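Long-range contacts in protease Do-like 1, chloroplastic (Arabidopsis thaliana, PDB 3QO6), which cleaves proteins as a serine endopeptidase of the HtrA (Deg) type in the chloroplast, is required at high temperature and may degrade damaged proteins: residues Phe58-Lys62 against Leu114-Val119; Tyr32-Leu36 against Val72-Ala76; Pro233-Ile237 against Gly262-Lys266. The contacts are given in a common frame with arbitrary orientation. Residues are numbered along the deposited sequence.

Interaction 1 of 3, residues Phe58-Lys62 against Leu114-Val119; sequences FVWDK and LRPIPV
In the trypsin-like protease domain of this S1C peptidase, the end of strand 47-61, in the first barrel, a closed antiparallel sheet of six strands, is crossed by extended chain from the connection between the two barrels (strands 102-107 and 130-135). The end-to-end directions of 58-62 and 114-119 differ by 110°, and the CA atoms of V59 and P116 are 4.7 Å apart. F58, extended with chi1 p, lays its ring obliquely against I117 (CD2 to CG1 3.3 Å), while L191 and I194 of the second barrel touch the same side chain. V59, rotamer t, points toward the linker: CG2 meets L114 CD2 at 3.5 Å, and CG1 lies 3.1 Å from R115 O. Its carbonyl accepts the one backbone hydrogen bond across the contact, from I117 N (3.1 Å, 150°), and a CA-H...O contact from P116 CA to V59 O at 3.2 Å. W60 (chi1 t) has phi/psi -91/-34. Its CB points away, yet the indole swings back, CH2 reaching V119 CG2 at 3.5 Å and CE3 reaching I117 CD1 at 4.0 Å. D61 turns away, its carboxylate bonded to H65, while its CA packs on P116 CB at 3.7 Å. K62, with chi angles m, m, t, t, curls back along the linker, and its NZ, also bonded to K111 O, donates to L114 O at 2.9 Å.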
loop_
_atom_site.group_PDB
_atom_site.type_symbol
_atom_site.label_atom_id
_atom_site.label_comp_id
_atom_site.label_asym_id
_atom_site.label_seq_id
_atom_site.Cartn_x
_atom_site.Cartn_y
_atom_site.Cartn_z
ATOM N N PHE B 58 12.272 2.461 -36.737
ATOM C CA PHE B 58 11.953 2.409 -38.146
ATOM C C PHE B 58 13.254 2.428 -38.926
ATOM O O PHE B 58 14.289 2.790 -38.396
ATOM C CB PHE B 58 11.051 3.591 -38.534
ATOM C CG PHE B 58 11.452 4.892 -37.911
ATOM C CD1 PHE B 58 11.162 5.156 -36.576
ATOM C CD2 PHE B 58 12.144 5.860 -38.656
ATOM C CE1 PHE B 58 11.561 6.369 -35.992
ATOM C CE2 PHE B 58 12.545 7.076 -38.083
ATOM C CZ PHE B 58 12.260 7.331 -36.761
ATOM N N VAL B 59 13.198 2.009 -40.179
ATOM C CA VAL B 59 14.373 1.980 -41.038
ATOM C C VAL B 59 14.633 3.377 -41.559
ATOM O O VAL B 59 13.739 4.017 -42.144
ATOM C CB VAL B 59 14.139 1.046 -42.230
ATOM C CG1 VAL B 59 14.989 1.451 -43.396
ATOM C CG2 VAL B 59 14.452 -0.364 -41.831
ATOM N N TRP B 60 15.856 3.851 -41.370
ATOM C CA TRP B 60 16.170 5.178 -41.835
ATOM C C TRP B 60 16.727 5.249 -43.238
ATOM O O TRP B 60 16.459 6.207 -43.956
ATOM C CB TRP B 60 17.135 5.844 -40.888
ATOM C CG TRP B 60 17.379 7.234 -41.266
ATOM C CD1 TRP B 60 18.475 7.720 -41.897
ATOM C CD2 TRP B 60 16.517 8.360 -41.019
ATOM N NE1 TRP B 60 18.365 9.081 -42.056
ATOM C CE2 TRP B 60 17.172 9.504 -41.529
ATOM C CE3 TRP B 60 15.256 8.517 -40.411
ATOM C CZ2 TRP B 60 16.609 10.798 -41.451
ATOM C CZ3 TRP B 60 14.699 9.808 -40.334
ATOM C CH2 TRP B 60 15.379 10.927 -40.853
ATOM N N ASP B 61 17.488 4.237 -43.632
ATOM C CA ASP B 61 18.113 4.204 -44.964
ATOM C C ASP B 61 18.521 2.816 -45.436
ATOM O O ASP B 61 18.582 1.851 -44.655
ATOM C CB ASP B 61 19.364 5.094 -44.996
ATOM C CG ASP B 61 20.396 4.700 -43.934
ATOM O OD1 ASP B 61 21.073 5.627 -43.389
ATOM O OD2 ASP B 61 20.537 3.473 -43.651
ATOM N N LYS B 62 18.852 2.733 -46.720
ATOM C CA LYS B 62 19.253 1.456 -47.297
ATOM C C LYS B 62 20.507 0.836 -46.668
ATOM O O LYS B 62 20.738 -0.370 -46.823
ATOM C CB LYS B 62 19.431 1.614 -48.801
ATOM C CG LYS B 62 18.124 1.829 -49.555
ATOM C CD LYS B 62 17.285 0.549 -49.564
ATOM C CE LYS B 62 16.077 0.669 -50.507
ATOM N NZ LYS B 62 15.277 -0.582 -50.531
ATOM N N LEU B 114 14.597 -3.688 -46.655
ATOM C CA LEU B 114 14.710 -2.405 -45.977
ATOM C C LEU B 114 14.008 -1.243 -46.682
ATOM O O LEU B 114 14.451 -0.770 -47.739
ATOM C CB LEU B 114 16.187 -2.020 -45.787
ATOM C CG LEU B 114 17.042 -2.827 -44.807
ATOM C CD1 LEU B 114 18.472 -2.326 -44.835
ATOM C CD2 LEU B 114 16.487 -2.701 -43.397
ATOM N N ARG B 115 12.916 -0.775 -46.078
ATOM C CA ARG B 115 12.179 0.358 -46.619
ATOM C C ARG B 115 12.441 1.537 -45.703
ATOM O O ARG B 115 12.113 1.497 -44.528
ATOM C CB ARG B 115 10.675 0.064 -46.657
ATOM C CG ARG B 115 9.804 1.218 -47.189
ATOM C CD ARG B 115 8.302 0.857 -47.216
ATOM N NE ARG B 115 7.463 1.905 -47.803
ATOM C CZ ARG B 115 7.015 2.975 -47.142
ATOM N NH1 ARG B 115 7.318 3.142 -45.864
ATOM N NH2 ARG B 115 6.273 3.893 -47.758
ATOM N N PRO B 116 13.102 2.582 -46.208
ATOM C CA PRO B 116 13.317 3.705 -45.287
ATOM C C PRO B 116 12.027 4.558 -45.301
ATOM O O PRO B 116 11.518 4.867 -46.386
ATOM C CB PRO B 116 14.544 4.414 -45.889
ATOM C CG PRO B 116 14.404 4.145 -47.355
ATOM C CD PRO B 116 13.947 2.700 -47.414
ATOM N N ILE B 117 11.482 4.911 -44.128
ATOM C CA ILE B 117 10.244 5.695 -44.117
ATOM C C ILE B 117 10.473 7.004 -44.803
ATOM O O ILE B 117 11.544 7.575 -44.720
ATOM C CB ILE B 117 9.689 6.057 -42.703
ATOM C CG1 ILE B 117 10.817 6.068 -41.700
ATOM C CG2 ILE B 117 8.560 5.133 -42.304
ATOM C CD1 ILE B 117 11.913 7.024 -42.059
ATOM N N PRO B 118 9.460 7.484 -45.514
ATOM C CA PRO B 118 9.553 8.748 -46.215
ATOM C C PRO B 118 9.635 9.808 -45.138
ATOM O O PRO B 118 8.812 9.842 -44.245
ATOM C CB PRO B 118 8.242 8.802 -46.983
ATOM C CG PRO B 118 7.903 7.367 -47.207
ATOM C CD PRO B 118 8.243 6.747 -45.893
ATOM N N VAL B 119 10.630 10.675 -45.204
ATOM C CA VAL B 119 10.793 11.706 -44.196
ATOM C C VAL B 119 9.940 12.929 -44.472
ATOM O O VAL B 119 10.045 13.513 -45.521
ATOM C CB VAL B 119 12.251 12.134 -44.134
ATOM C CG1 VAL B 119 12.381 13.412 -43.293
ATOM C CG2 VAL B 119 13.098 10.985 -43.571
#

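Interaction 2 of 3, residues Tyr32-Leu36 against Val72-Ala76; sequences YITNL and VIRGA
A side-chain-to-backbone polar contact, flanked by a small apolar patch, joins strand 30-40 of the first barrel to the end of the short helix 70-73, which carries the predicted catalytic H71, and to the turn that leads out of it. Segment 32-36 is extended, with I33 and N35 pointing toward the turn and T34 and L36 away from it. Segment 72-76 leaves the weakly bonded helix through a type II beta turn from I73 to A76, closed by A76 N to I73 O at 3.3 Å; G75 takes its third position with phi/psi 66/20, a positive phi that favours glycine. The closest CA pair is N35 with A76, 5.2 Å. N35, chi1 t, extends its amide into the bend, where ND2 donates to V72 O (3.1 Å, 163°) and to R74 O (3.2 Å, 156°), tying together two carbonyls on the way from helix to turn. In this chymotrypsin-like fold the bonded backbone lies next to H71 of the predicted Ser-His-Asp triad, and the side chain of V72 touches S180. N35 OD1 lies 3.4 Å from A76 CB. Two residues back along the strand, I33 (rotamer m, t) offers CG2 both to V72 CG1 at 4.0 Å and to I73 CD1 at 4.2 Å; T68 touches both I33 and I73. Beyond the turn, D78 continues the sheet by backbone hydrogen bonding with L36.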
loop_
_atom_site.group_PDB
_atom_site.type_symbol
_atom_site.label_atom_id
_atom_site.label_comp_id
_atom_site.label_asym_id
_atom_site.label_seq_id
_atom_site.Cartn_x
_atom_site.Cartn_y
_atom_site.Cartn_z
ATOM N N TYR B 32 10.858 -4.110 -34.607
ATOM C CA TYR B 32 10.726 -4.427 -33.187
ATOM C C TYR B 32 12.164 -4.459 -32.606
ATOM O O TYR B 32 13.062 -4.990 -33.227
ATOM C CB TYR B 32 10.026 -5.784 -33.053
ATOM C CG TYR B 32 9.477 -6.131 -31.666
ATOM C CD1 TYR B 32 8.118 -6.463 -31.490
ATOM C CD2 TYR B 32 10.317 -6.197 -30.542
ATOM C CE1 TYR B 32 7.613 -6.857 -30.228
ATOM C CE2 TYR B 32 9.832 -6.585 -29.281
ATOM C CZ TYR B 32 8.481 -6.915 -29.125
ATOM O OH TYR B 32 8.006 -7.282 -27.873
ATOM N N ILE B 33 12.394 -3.885 -31.430
ATOM C CA ILE B 33 13.730 -3.869 -30.837
ATOM C C ILE B 33 13.817 -4.614 -29.500
ATOM O O ILE B 33 13.079 -4.304 -28.579
ATOM C CB ILE B 33 14.185 -2.394 -30.602
ATOM C CG1 ILE B 33 14.531 -1.738 -31.950
ATOM C CG2 ILE B 33 15.357 -2.333 -29.590
ATOM C CD1 ILE B 33 15.012 -0.272 -31.832
ATOM N N THR B 34 14.719 -5.585 -29.364
ATOM C CA THR B 34 14.819 -6.267 -28.062
ATOM C C THR B 34 16.097 -6.016 -27.267
ATOM O O THR B 34 17.205 -6.296 -27.720
ATOM C CB THR B 34 14.666 -7.777 -28.155
ATOM O OG1 THR B 34 13.843 -8.109 -29.280
ATOM C CG2 THR B 34 14.021 -8.299 -26.852
ATOM N N ASN B 35 15.883 -5.517 -26.053
ATOM C CA ASN B 35 16.907 -5.163 -25.073
ATOM C C ASN B 35 17.222 -6.382 -24.187
ATOM O O ASN B 35 16.631 -6.510 -23.115
ATOM C CB ASN B 35 16.324 -4.021 -24.216
ATOM C CG ASN B 35 17.332 -3.392 -23.257
ATOM O OD1 ASN B 35 18.010 -4.089 -22.487
ATOM N ND2 ASN B 35 17.412 -2.055 -23.280
ATOM N N LEU B 36 18.125 -7.271 -24.610
ATOM C CA LEU B 36 18.457 -8.465 -23.803
ATOM C C LEU B 36 19.411 -8.187 -22.643
ATOM O O LEU B 36 20.476 -7.601 -22.837
ATOM C CB LEU B 36 19.084 -9.559 -24.670
ATOM C CG LEU B 36 18.231 -10.228 -25.743
ATOM C CD1 LEU B 36 17.536 -9.168 -26.591
ATOM C CD2 LEU B 36 19.140 -11.130 -26.600
ATOM N N VAL B 72 15.208 3.482 -24.991
ATOM C CA VAL B 72 14.844 2.103 -25.326
ATOM C C VAL B 72 16.101 1.219 -25.400
ATOM O O VAL B 72 16.055 0.020 -25.138
ATOM C CB VAL B 72 14.142 2.069 -26.713
ATOM C CG1 VAL B 72 14.062 0.652 -27.251
ATOM C CG2 VAL B 72 12.762 2.680 -26.613
ATOM N N ILE B 73 17.218 1.844 -25.765
ATOM C CA ILE B 73 18.522 1.210 -25.955
ATOM C C ILE B 73 19.341 1.171 -24.667
ATOM O O ILE B 73 20.117 0.237 -24.434
ATOM C CB ILE B 73 19.299 2.002 -27.055
ATOM C CG1 ILE B 73 18.735 1.648 -28.417
ATOM C CG2 ILE B 73 20.771 1.766 -27.002
ATOM C CD1 ILE B 73 18.533 0.199 -28.654
ATOM N N ARG B 74 19.176 2.194 -23.836
ATOM C CA ARG B 74 19.915 2.277 -22.583
ATOM C C ARG B 74 20.046 0.946 -21.869
ATOM O O ARG B 74 19.063 0.209 -21.729
ATOM C CB ARG B 74 19.237 3.262 -21.630
ATOM C CG ARG B 74 19.688 4.702 -21.752
ATOM C CD ARG B 74 20.684 5.080 -20.657
ATOM N NE ARG B 74 20.074 5.055 -19.330
ATOM C CZ ARG B 74 20.746 4.865 -18.197
ATOM N NH1 ARG B 74 22.071 4.680 -18.207
ATOM N NH2 ARG B 74 20.082 4.843 -17.048
ATOM N N GLY B 75 21.268 0.652 -21.421
ATOM C CA GLY B 75 21.561 -0.565 -20.664
ATOM C C GLY B 75 21.459 -1.960 -21.272
ATOM O O GLY B 75 21.374 -2.936 -20.534
ATOM N N ALA B 76 21.483 -2.086 -22.592
ATOM C CA ALA B 76 21.382 -3.410 -23.205
ATOM C C ALA B 76 22.722 -4.129 -23.454
ATOM O O ALA B 76 23.523 -3.699 -24.306
ATOM C CB ALA B 76 20.617 -3.309 -24.509
#

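Interaction 3 of 3, residues Pro233-Ile237 against Gly262-Lys266; sequences PILGI and GPAGK
The methyl of A264 is the apolar centre, packed by I237 CG2 at 3.6 Å and L235 CD2 at 4.3 Å. Next to it the ring of P263, first residue of helix 263-266, lies with CD 4.3 Å from I234 CG1 (I234 chi1 p), while V328 touches both P263 and L235. Strand 233-234 gives way at L235 (psi -23°) to a bend through G236 (81/40), the CA atoms of G236 and G262 being 4.9 Å apart; a CB on G236 would clash with P263 CD. G262 occupies the N-cap position, and its O accepts from K266 N at 2.8 Å. At the polar edge L235 O, 3.4 Å from P263 CB, receives a hydrogen bond from A264 N (2.8 Å, 158°). The L235-G236-I237 bend corresponds to the carboxylate-binding (GLGF-like) loop of PDZ domains, consistent with the backbone hydrogen bonds these residues make with the bound peptide. The A264 N to L235 O bond ties this peptide-engaging bend to the helix start without using a side chain.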
loop_
_atom_site.group_PDB
_atom_site.type_symbol
_atom_site.label_atom_id
_atom_site.label_comp_id
_atom_site.label_asym_id
_atom_site.label_seq_id
_atom_site.Cartn_x
_atom_site.Cartn_y
_atom_site.Cartn_z
ATOM N N PRO B 233 26.803 22.684 -26.954
ATOM C CA PRO B 233 27.428 23.744 -26.147
ATOM C C PRO B 233 27.039 23.763 -24.669
ATOM O O PRO B 233 25.959 23.330 -24.308
ATOM C CB PRO B 233 26.958 25.009 -26.847
ATOM C CG PRO B 233 25.513 24.607 -27.243
ATOM C CD PRO B 233 25.694 23.207 -27.779
ATOM N N ILE B 234 27.923 24.276 -23.821
ATOM C CA ILE B 234 27.611 24.404 -22.412
ATOM C C ILE B 234 28.155 25.698 -21.877
ATOM O O ILE B 234 29.135 26.212 -22.402
ATOM C CB ILE B 234 28.197 23.301 -21.564
ATOM C CG1 ILE B 234 29.715 23.439 -21.517
ATOM C CG2 ILE B 234 27.739 21.982 -22.088
ATOM C CD1 ILE B 234 30.340 22.529 -20.464
ATOM N N LEU B 235 27.515 26.201 -20.821
ATOM C CA LEU B 235 27.918 27.443 -20.152
ATOM C C LEU B 235 28.868 27.048 -19.065
ATOM O O LEU B 235 29.680 27.846 -18.593
ATOM C CB LEU B 235 26.727 28.104 -19.483
ATOM C CG LEU B 235 26.185 29.433 -19.995
ATOM C CD1 LEU B 235 25.023 29.822 -19.102
ATOM C CD2 LEU B 235 27.241 30.510 -19.952
ATOM N N GLY B 236 28.739 25.796 -18.651
ATOM C CA GLY B 236 29.596 25.312 -17.601
ATOM C C GLY B 236 29.114 25.706 -16.215
ATOM O O GLY B 236 29.927 26.079 -15.361
ATOM N N ILE B 237 27.798 25.664 -15.983
ATOM C CA ILE B 237 27.281 25.965 -14.638
ATOM C C ILE B 237 26.247 24.949 -14.152
ATOM O O ILE B 237 25.492 24.386 -14.945
ATOM C CB ILE B 237 26.625 27.362 -14.543
ATOM C CG1 ILE B 237 25.285 27.370 -15.256
ATOM C CG2 ILE B 237 27.494 28.391 -15.202
ATOM C CD1 ILE B 237 24.490 28.601 -14.959
ATOM N N GLY B 262 35.533 25.641 -16.846
ATOM C CA GLY B 262 34.469 25.733 -17.849
ATOM C C GLY B 262 34.267 27.139 -18.407
ATOM O O GLY B 262 34.938 28.067 -17.964
ATOM N N PRO B 263 33.347 27.344 -19.363
ATOM C CA PRO B 263 33.117 28.669 -19.943
ATOM C C PRO B 263 32.798 29.804 -18.989
ATOM O O PRO B 263 33.518 30.801 -18.973
ATOM C CB PRO B 263 32.012 28.417 -20.943
ATOM C CG PRO B 263 32.322 27.040 -21.414
ATOM C CD PRO B 263 32.641 26.313 -20.133
ATOM N N ALA B 264 31.730 29.680 -18.201
ATOM C CA ALA B 264 31.376 30.742 -17.242
ATOM C C ALA B 264 32.455 30.846 -16.158
ATOM O O ALA B 264 32.651 31.899 -15.529
ATOM C CB ALA B 264 30.028 30.456 -16.614
ATOM N N GLY B 265 33.152 29.740 -15.936
ATOM C CA GLY B 265 34.225 29.770 -14.961
ATOM C C GLY B 265 35.343 30.685 -15.457
ATOM O O GLY B 265 35.687 31.658 -14.789
ATOM N N LYS B 266 35.900 30.377 -16.633
ATOM C CA LYS B 266 36.971 31.175 -17.224
ATOM C C LYS B 266 36.492 32.598 -17.430
ATOM O O LYS B 266 37.295 33.531 -17.426
ATOM C CB LYS B 266 37.410 30.598 -18.567
ATOM C CG LYS B 266 37.938 29.182 -18.495
ATOM C CD LYS B 266 37.969 28.535 -19.868
ATOM C CE LYS B 266 38.153 27.049 -19.738
ATOM N NZ LYS B 266 38.221 26.357 -21.058
#

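How the interactions relate
Interactions 1 and 2 both belong to the first barrel of the protease domain, on the adjacent strands 47-61 and 30-40, yet their centres are 20 Å apart and their nearest atoms about 6 Å. Their segments alternate along the chain, 32-36, 58-62, 72-76, 114-119, so the two contacts cross along the chain: interaction 1 ties the barrel to the connection leading to the second barrel, and interaction 2 lies beside the predicted catalytic residues. Interaction 3 follows in series in the PDZ domain, centred 39 Å from interaction 1 and 34 Å from interaction 2, and touches neither. Proteolytic and peptide-binding parts are thus separate modules of one chain.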